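Local coordinates for Ara h 8 allergen isoform (Arachis hypogaea, PDB 6V8L), which probably binds small hydrophobic ligands, as members of the Bet v 1 (PR-10) family do, and is a peanut allergen isoform linked with plant defence, at residues Val3-Glu8 with Ser116-Thr121; Asp82-Gly87 with Leu95-Phe100. All coordinates share one frame; numbering follows the deposited sequence.

Contact 1: residues Val3-Glu8 with Ser116-Thr121; sequences VHTFEE and SVTFHT
His-4 and Phe-119 face each other as an antiparallel hydrogen-bonded pair. His-4 N reaches Phe-119 O at 2.9 Å with a nearly straight N-H...O angle of 168°, and Phe-119 N returns a 2.7 Å bond to His-4 O. Phe-6 and Val-117 repeat the exchange two residues on, and the four reciprocal bonds fix the antiparallel run.

The imidazole of His-4 can be followed outward. CB lies 4.1 Å from Phe-119 O; CG, anti to the carbonyl carbon (chi1 -46°), turns the ring along the strand, where CD2 meets Thr-121 CG2 at 3.8 Å. At the tip, Thr-121 OG1 sits in the ring plane at the edge, but NE2 is hydrogen-bonded to Ala-125 O, which Thr-121 OG1 also engages.

On the same face the Phe-6 and Phe-119 rings stand almost perpendicular, planes at 89°, with Phe-6 CD1 3.8 Å from Phe-119 CE1; His-132 of helix 129-152 stacks on Phe-6. On the other face, Thr-5 CG2 touches Thr-118 OG1 at 3.4 Å as the two side chains run alongside, and Val-3 CG1 approaches ND1 of the His-120 ring at 3.6 Å.

The chemistry is thus two-sided, aromatic beneath the C-terminal helix and small or polar outside, with four backbone bonds tying the N-terminal strand to strand 110-121, the last strand in sequence.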
loop_
_atom_site.group_PDB
_atom_site.type_symbol
_atom_site.label_atom_id
_atom_site.label_comp_id
_atom_site.label_asym_id
_atom_site.label_seq_id
_atom_site.Cartn_x
_atom_site.Cartn_y
_atom_site.Cartn_z
ATOM N N VAL A 3 -9.367 -16.544 -3.893
ATOM C CA VAL A 3 -8.253 -15.671 -4.191
ATOM C C VAL A 3 -8.477 -14.998 -5.539
ATOM O O VAL A 3 -8.712 -15.684 -6.532
ATOM C CB VAL A 3 -6.888 -16.366 -4.103
ATOM C CG1 VAL A 3 -6.593 -16.756 -2.667
ATOM C CG2 VAL A 3 -6.773 -17.560 -5.000
ATOM N N HIS A 4 -8.476 -13.664 -5.511
ATOM C CA HIS A 4 -8.665 -12.814 -6.712
ATOM C C HIS A 4 -7.451 -11.893 -6.844
ATOM O O HIS A 4 -7.213 -11.099 -5.930
ATOM C CB HIS A 4 -9.998 -12.074 -6.601
ATOM C CG HIS A 4 -11.098 -12.981 -6.169
ATOM N ND1 HIS A 4 -11.895 -13.649 -7.070
ATOM C CD2 HIS A 4 -11.501 -13.370 -4.944
ATOM C CE1 HIS A 4 -12.759 -14.393 -6.416
ATOM N NE2 HIS A 4 -12.540 -14.238 -5.112
ATOM N N THR A 5 -6.763 -11.970 -7.980
ATOM C CA THR A 5 -5.542 -11.207 -8.186
ATOM C C THR A 5 -5.711 -10.253 -9.349
ATOM O O THR A 5 -6.334 -10.599 -10.400
ATOM C CB THR A 5 -4.310 -12.081 -8.410
ATOM O OG1 THR A 5 -4.469 -12.768 -9.663
ATOM C CG2 THR A 5 -4.115 -13.039 -7.255
ATOM N N PHE A 6 -5.097 -9.075 -9.172
ATOM C CA PHE A 6 -4.930 -8.087 -10.205
ATOM C C PHE A 6 -3.456 -7.635 -10.217
ATOM O O PHE A 6 -2.696 -7.813 -9.245
ATOM C CB PHE A 6 -5.914 -6.923 -10.025
ATOM C CG PHE A 6 -7.343 -7.365 -9.843
ATOM C CD1 PHE A 6 -7.798 -7.811 -8.605
ATOM C CD2 PHE A 6 -8.237 -7.344 -10.902
ATOM C CE1 PHE A 6 -9.107 -8.236 -8.444
ATOM C CE2 PHE A 6 -9.539 -7.803 -10.740
ATOM C CZ PHE A 6 -9.981 -8.221 -9.494
ATOM N N GLU A 7 -3.027 -7.077 -11.348
ATOM C CA GLU A 7 -1.681 -6.575 -11.548
ATOM C C GLU A 7 -1.780 -5.209 -12.220
ATOM O O GLU A 7 -2.579 -5.038 -13.122
ATOM C CB GLU A 7 -0.905 -7.478 -12.510
ATOM C CG GLU A 7 -0.207 -8.635 -11.854
ATOM C CD GLU A 7 0.803 -9.276 -12.764
ATOM O OE1 GLU A 7 1.100 -8.716 -13.839
ATOM O OE2 GLU A 7 1.272 -10.350 -12.395
ATOM N N GLU A 8 -0.892 -4.283 -11.860
ATOM C CA GLU A 8 -0.696 -3.091 -12.652
ATOM C C GLU A 8 0.799 -2.821 -12.800
ATOM O O GLU A 8 1.514 -2.913 -11.839
ATOM C CB GLU A 8 -1.417 -1.878 -12.048
ATOM C CG GLU A 8 -1.365 -0.653 -12.965
ATOM C CD GLU A 8 -2.685 0.073 -13.227
ATOM O OE1 GLU A 8 -3.634 -0.567 -13.737
ATOM O OE2 GLU A 8 -2.759 1.279 -12.926
ATOM N N SER A 116 1.135 -6.094 -7.624
ATOM C CA SER A 116 0.327 -7.289 -7.667
ATOM C C SER A 116 -0.536 -7.327 -6.398
ATOM O O SER A 116 -0.018 -7.169 -5.271
ATOM C CB SER A 116 1.248 -8.479 -7.740
ATOM O OG SER A 116 0.515 -9.661 -7.981
ATOM N N VAL A 117 -1.847 -7.515 -6.545
ATOM C CA VAL A 117 -2.767 -7.462 -5.428
ATOM C C VAL A 117 -3.581 -8.753 -5.407
ATOM O O VAL A 117 -4.179 -9.095 -6.423
ATOM C CB VAL A 117 -3.716 -6.249 -5.518
ATOM C CG1 VAL A 117 -4.481 -6.040 -4.232
ATOM C CG2 VAL A 117 -2.993 -4.970 -5.880
ATOM N N THR A 118 -3.657 -9.391 -4.227
ATOM C CA THR A 118 -4.419 -10.573 -4.005
ATOM C C THR A 118 -5.476 -10.272 -2.939
ATOM O O THR A 118 -5.165 -10.069 -1.775
ATOM C CB THR A 118 -3.565 -11.769 -3.582
ATOM O OG1 THR A 118 -2.453 -11.949 -4.449
ATOM C CG2 THR A 118 -4.369 -13.048 -3.557
ATOM N N PHE A 119 -6.740 -10.287 -3.346
ATOM C CA PHE A 119 -7.857 -10.246 -2.436
ATOM C C PHE A 119 -8.183 -11.666 -1.992
ATOM O O PHE A 119 -8.387 -12.561 -2.849
ATOM C CB PHE A 119 -9.074 -9.602 -3.113
ATOM C CG PHE A 119 -8.878 -8.163 -3.496
ATOM C CD1 PHE A 119 -8.173 -7.816 -4.635
ATOM C CD2 PHE A 119 -9.488 -7.157 -2.761
ATOM C CE1 PHE A 119 -8.072 -6.494 -5.053
ATOM C CE2 PHE A 119 -9.369 -5.837 -3.156
ATOM C CZ PHE A 119 -8.636 -5.494 -4.280
ATOM N N HIS A 120 -8.268 -11.851 -0.665
ATOM C CA HIS A 120 -8.670 -13.093 -0.091
ATOM C C HIS A 120 -10.079 -12.904 0.472
ATOM O O HIS A 120 -10.263 -12.149 1.456
ATOM C CB HIS A 120 -7.683 -13.544 0.986
ATOM C CG HIS A 120 -6.313 -13.818 0.495
ATOM N ND1 HIS A 120 -5.800 -15.095 0.417
ATOM C CD2 HIS A 120 -5.323 -12.985 0.131
ATOM C CE1 HIS A 120 -4.552 -15.049 -0.024
ATOM N NE2 HIS A 120 -4.217 -13.756 -0.177
ATOM N N THR A 121 -11.062 -13.557 -0.161
ATOM C CA THR A 121 -12.451 -13.458 0.281
ATOM C C THR A 121 -12.780 -14.592 1.250
ATOM O O THR A 121 -12.140 -15.639 1.218
ATOM C CB THR A 121 -13.414 -13.485 -0.893
ATOM O OG1 THR A 121 -13.193 -14.702 -1.617
ATOM C CG2 THR A 121 -13.259 -12.260 -1.772
#

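Contact 2: residues Asp82-Gly87 with Leu95-Phe100; sequences DYTISG and LEKVSF
Tyr-83 and Phe-100 leave their strands with different first torsions. In Tyr-83, CG sits between the backbone N and the carbonyl carbon (chi1 69°), which leans the phenol over toward the neighbouring strand; in Phe-100, CG is anti to the carbonyl carbon (chi1 -70°). The rings end 3° from parallel but slid apart, centroids 4.7 Å from each other, so they barely overlap. The phenol oxygen takes up the offset: Tyr-83 OH lies over the centre of the Phe-100 ring, 3.5 Å above its plane. At the other end, Phe-100 CB makes a CH-pi contact over a face of the Tyr-83 ring, 3.9 Å from its centroid. Ile-85 CD1 reaches Phe-100 CE1 at 3.6 Å.

Strands 80-86 and 95-107 form a beta hairpin in the curved antiparallel sheet of the Bet v 1 fold, and Val-135 and Ser-139 of helix 129-152 touch Phe-100 within that fold. Tyr-83 with Phe-100 and Ile-85 with Val-98 are the hydrogen-bonded pairs; Phe-100 N gives Tyr-83 O a 2.7 Å bond. On the other flank of strand 95-107, toward strand 110-121, Glu-96 and Lys-97 both face His-120 in a classic beta bulge.

Away from the aromatic face, Ser-99 OG donates to Thr-84 OG1 across 3.0 Å, and that threonine oxygen is also hydrogen-bonded to Asp-72 OD2 on strand 66-75, a short polar relay over three strands. Thr-84 CG2, on the branch beside the carbonyl carbon, lies 3.8 Å from Lys-97 CB, crossing the aliphatic start of the lysine at a slant.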
loop_
_atom_site.group_PDB
_atom_site.type_symbol
_atom_site.label_atom_id
_atom_site.label_comp_id
_atom_site.label_asym_id
_atom_site.label_seq_id
_atom_site.Cartn_x
_atom_site.Cartn_y
_atom_site.Cartn_z
ATOM N N ASP A 82 5.996 -5.463 0.403
ATOM C CA ASP A 82 4.857 -6.332 0.378
ATOM C C ASP A 82 4.181 -6.195 1.738
ATOM O O ASP A 82 4.849 -6.271 2.789
ATOM C CB ASP A 82 5.279 -7.786 0.125
ATOM C CG ASP A 82 6.040 -8.053 -1.154
ATOM O OD1 ASP A 82 6.034 -7.184 -2.053
ATOM O OD2 ASP A 82 6.626 -9.145 -1.235
ATOM N N TYR A 83 2.865 -6.024 1.722
ATOM C CA TYR A 83 2.104 -5.761 2.937
ATOM C C TYR A 83 0.682 -6.279 2.753
ATOM O O TYR A 83 0.238 -6.425 1.605
ATOM C CB TYR A 83 2.139 -4.266 3.291
ATOM C CG TYR A 83 1.392 -3.354 2.356
ATOM C CD1 TYR A 83 1.977 -2.856 1.208
ATOM C CD2 TYR A 83 0.079 -2.994 2.618
ATOM C CE1 TYR A 83 1.280 -2.012 0.343
ATOM C CE2 TYR A 83 -0.627 -2.148 1.769
ATOM C CZ TYR A 83 -0.030 -1.652 0.627
ATOM O OH TYR A 83 -0.799 -0.848 -0.189
ATOM N N THR A 84 0.024 -6.565 3.884
ATOM C CA THR A 84 -1.293 -7.125 3.927
ATOM C C THR A 84 -2.175 -6.215 4.780
ATOM O O THR A 84 -1.797 -5.840 5.881
ATOM C CB THR A 84 -1.238 -8.565 4.473
ATOM O OG1 THR A 84 -0.545 -9.359 3.507
ATOM C CG2 THR A 84 -2.602 -9.158 4.730
ATOM N N ILE A 85 -3.337 -5.869 4.243
ATOM C CA ILE A 85 -4.360 -5.162 4.955
ATOM C C ILE A 85 -5.428 -6.170 5.407
ATOM O O ILE A 85 -5.922 -6.966 4.600
ATOM C CB ILE A 85 -5.019 -4.095 4.059
ATOM C CG1 ILE A 85 -4.012 -3.080 3.530
ATOM C CG2 ILE A 85 -6.145 -3.387 4.811
ATOM C CD1 ILE A 85 -4.623 -2.178 2.437
ATOM N N SER A 86 -5.851 -6.049 6.664
ATOM C CA SER A 86 -6.944 -6.835 7.227
ATOM C C SER A 86 -7.470 -6.135 8.478
ATOM O O SER A 86 -6.816 -5.269 8.994
ATOM C CB SER A 86 -6.500 -8.207 7.613
ATOM O OG SER A 86 -5.509 -8.096 8.611
ATOM N N GLY A 87 -8.650 -6.542 8.940
ATOM C CA GLY A 87 -9.119 -6.254 10.252
ATOM C C GLY A 87 -9.483 -4.797 10.442
ATOM O O GLY A 87 -9.289 -3.951 9.573
ATOM N N LEU A 95 -14.145 -9.661 2.976
ATOM C CA LEU A 95 -12.703 -9.865 2.779
ATOM C C LEU A 95 -12.083 -10.436 4.048
ATOM O O LEU A 95 -12.366 -9.939 5.110
ATOM C CB LEU A 95 -12.027 -8.519 2.510
ATOM C CG LEU A 95 -12.257 -7.893 1.152
ATOM C CD1 LEU A 95 -11.474 -6.590 1.048
ATOM C CD2 LEU A 95 -11.849 -8.847 0.041
ATOM N N GLU A 96 -11.211 -11.438 3.901
ATOM C CA GLU A 96 -10.294 -11.858 4.966
ATOM C C GLU A 96 -9.111 -10.885 5.023
ATOM O O GLU A 96 -8.772 -10.374 6.068
ATOM C CB GLU A 96 -9.782 -13.285 4.725
ATOM C CG GLU A 96 -10.864 -14.353 4.726
ATOM C CD GLU A 96 -10.432 -15.760 4.309
ATOM O OE1 GLU A 96 -11.145 -16.735 4.638
ATOM O OE2 GLU A 96 -9.409 -15.884 3.613
ATOM N N LYS A 97 -8.488 -10.612 3.875
ATOM C CA LYS A 97 -7.274 -9.780 3.806
ATOM C C LYS A 97 -6.993 -9.421 2.350
ATOM O O LYS A 97 -7.486 -10.049 1.469
ATOM C CB LYS A 97 -6.083 -10.525 4.408
ATOM C CG LYS A 97 -5.689 -11.816 3.714
ATOM C CD LYS A 97 -4.490 -12.507 4.314
ATOM C CE LYS A 97 -4.024 -13.684 3.489
ATOM N NZ LYS A 97 -2.925 -14.410 4.178
ATOM N N VAL A 98 -6.195 -8.388 2.139
ATOM C CA VAL A 98 -5.731 -8.007 0.810
ATOM C C VAL A 98 -4.216 -7.902 0.886
ATOM O O VAL A 98 -3.731 -7.143 1.720
ATOM C CB VAL A 98 -6.323 -6.680 0.323
ATOM C CG1 VAL A 98 -5.939 -6.431 -1.126
ATOM C CG2 VAL A 98 -7.804 -6.646 0.528
ATOM N N SER A 99 -3.517 -8.698 0.074
ATOM C CA SER A 99 -2.057 -8.735 0.089
ATOM C C SER A 99 -1.525 -8.032 -1.153
ATOM O O SER A 99 -1.805 -8.446 -2.305
ATOM C CB SER A 99 -1.537 -10.146 0.156
ATOM O OG SER A 99 -2.042 -10.741 1.327
ATOM N N PHE A 100 -0.670 -7.037 -0.913
ATOM C CA PHE A 100 -0.040 -6.251 -1.934
ATOM C C PHE A 100 1.419 -6.665 -2.064
ATOM O O PHE A 100 2.085 -6.810 -1.052
ATOM C CB PHE A 100 -0.049 -4.762 -1.571
ATOM C CG PHE A 100 -1.400 -4.097 -1.611
ATOM C CD1 PHE A 100 -2.325 -4.303 -0.590
ATOM C CD2 PHE A 100 -1.740 -3.288 -2.666
ATOM C CE1 PHE A 100 -3.567 -3.690 -0.624
ATOM C CE2 PHE A 100 -2.990 -2.690 -2.714
ATOM C CZ PHE A 100 -3.891 -2.910 -1.694
#

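How the contacts relate
Contact 1 and contact 2 belong to one antiparallel sheet, and adjacent strands 95-107 and 110-121 join them: Thr-118 O lies 2.8 Å from Ser-99 N, a probable hydrogen bond, while Val-117 CG1 packs 3.5 Å from Val-98 CG1. Both count as surface contacts, though each has two buried residues; the centre of contact 2 lies about 9 Å from the chain centre, that of contact 1 about 13 Å. Contact 1 closes a long loop in sequence, inside which the local hairpin of contact 2 is nested. Their aromatic pairs also differ: perpendicular at strand 3-12, one of the two outermost in the chain's sheet, near-parallel further in. Each has four backbone hydrogen bonds; contact 2 adds a hydroxyl-hydroxyl bond.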